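Local coordinates for membrane-associated protein VP24 (Marburg virus - Musoke, Kenya, 1980, PDB 4OR8) that may act as a minor matrix protein, taking part in assembly of the viral nucleocapsid and in budding of virions, at the interface of chains A and B. Numbering follows the deposited sequence. Chains: chain A/B, Membrane-associated protein VP24.

The interface of chains A and B. Residues chain A 24, 250; chain B 186-187.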
ATOM      1  N   LEU A  24       7.563   1.368 -18.538  1.00 45.74           N
ATOM      2  CA  LEU A  24       6.803   2.376 -19.268  1.00 52.97           C
ATOM      3  C   LEU A  24       7.619   2.998 -20.396  1.00 54.26           C
ATOM      4  O   LEU A  24       8.809   3.266 -20.232  1.00 50.11           O
ATOM      5  CB  LEU A  24       6.302   3.463 -18.317  1.00 39.65           C
ATOM      6  CG  LEU A  24       5.104   3.057 -17.462  1.00 43.10           C
ATOM      7  CD1 LEU A  24       4.663   4.203 -16.565  1.00 43.38           C
ATOM      8  CD2 LEU A  24       3.963   2.598 -18.354  1.00 41.44           C
ATOM      9  N   GLU A 250       9.151  11.193 -11.765  1.00 68.68           N
ATOM     10  CA  GLU A 250       8.581  10.649 -12.993  1.00 63.23           C
ATOM     11  C   GLU A 250       7.063  10.533 -12.888  1.00 65.87           C
ATOM     12  O   GLU A 250       6.524  10.329 -11.801  1.00 71.11           O
ATOM     13  CB  GLU A 250       9.193   9.280 -13.296  1.00 72.09           C
ATOM     14  CG  GLU A 250      10.690   9.302 -13.605  1.00 79.52           C
ATOM     15  CD  GLU A 250      11.571   9.404 -12.365  1.00 78.57           C
ATOM     16  OE1 GLU A 250      11.142  10.003 -11.355  1.00 77.55           O
ATOM     17  OE2 GLU A 250      12.704   8.879 -12.402  1.00 72.96           O
TER
ATOM     18  N   ASP B 186       9.661   4.182 -16.072  1.00 44.98           N
ATOM     19  CA  ASP B 186      10.126   4.378 -17.438  1.00 42.30           C
ATOM     20  C   ASP B 186      11.643   4.521 -17.500  1.00 44.15           C
ATOM     21  O   ASP B 186      12.184   5.009 -18.491  1.00 62.58           O
ATOM     22  CB  ASP B 186       9.452   5.603 -18.064  1.00 46.19           C
ATOM     23  CG  ASP B 186       9.820   6.901 -17.361  1.00 53.11           C
ATOM     24  OD1 ASP B 186      10.243   6.855 -16.186  1.00 46.88           O
ATOM     25  OD2 ASP B 186       9.680   7.972 -17.987  1.00 59.85           O
ATOM     26  N   HIS B 187      12.326   4.101 -16.439  1.00 44.01           N
ATOM     27  CA  HIS B 187      13.782   4.200 -16.396  1.00 39.85           C
ATOM     28  C   HIS B 187      14.484   2.905 -15.978  1.00 40.55           C
ATOM     29  O   HIS B 187      15.339   2.910 -15.090  1.00 39.39           O
ATOM     30  CB  HIS B 187      14.237   5.380 -15.529  1.00 43.00           C
ATOM     31  CG  HIS B 187      13.504   5.502 -14.230  1.00 47.87           C
ATOM     32  ND1 HIS B 187      12.236   6.034 -14.139  1.00 55.69           N
ATOM     33  CD2 HIS B 187      13.869   5.180 -12.966  1.00 60.20           C
ATOM     34  CE1 HIS B 187      11.846   6.024 -12.876  1.00 65.18           C
ATOM     35  NE2 HIS B 187      12.819   5.511 -12.144  1.00 65.30           N
TER
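A:Glu250 sets its carboxylate oxygen OE2 over one face of the B:His187 imidazole, near the rim, and this pairing is the centre of a small patch in the two-fold symmetric interface between the VP24 copies. It illustrates how a flat side chain, probably steadied by a bond within its own chain, can offer a face to a partner. That bond is local: B:His187 ND1 donates to the carboxylate oxygen OD1 of B:Asp186 at 3.0 Å, a nearly straight link (166° at the hydrogen) lying in the ring plane. The bond should limit rotation of the imidazole and, with its acceptor carboxylate, may favour a positively charged ring. A:Glu250 approaches from above the ring, its carboxylate plane tilted 27° from the imidazole. The bend at chi2 (79°) swings the carboxylate across the ring face, so that OE2 rather than the whole group lies over the rim, and CD sits 3.4 Å from B:His187 CE1. Glutamate and ring meet by van der Waals packing, to which charge attraction may add if the imidazole is protonated. B:Asp186 also faces chain A through its methylene, where CB lies 3.8 Å from A:Leu24 CB. All four residues are in loops. VP24 may be a monomer or a homotetramer, and the structure alone does not establish whether this pairing occurs outside the crystal. The same methylene carbon, B:Asp186 CB, also meets the backbone carbonyl O of A:Leu24 at 3.3 Å.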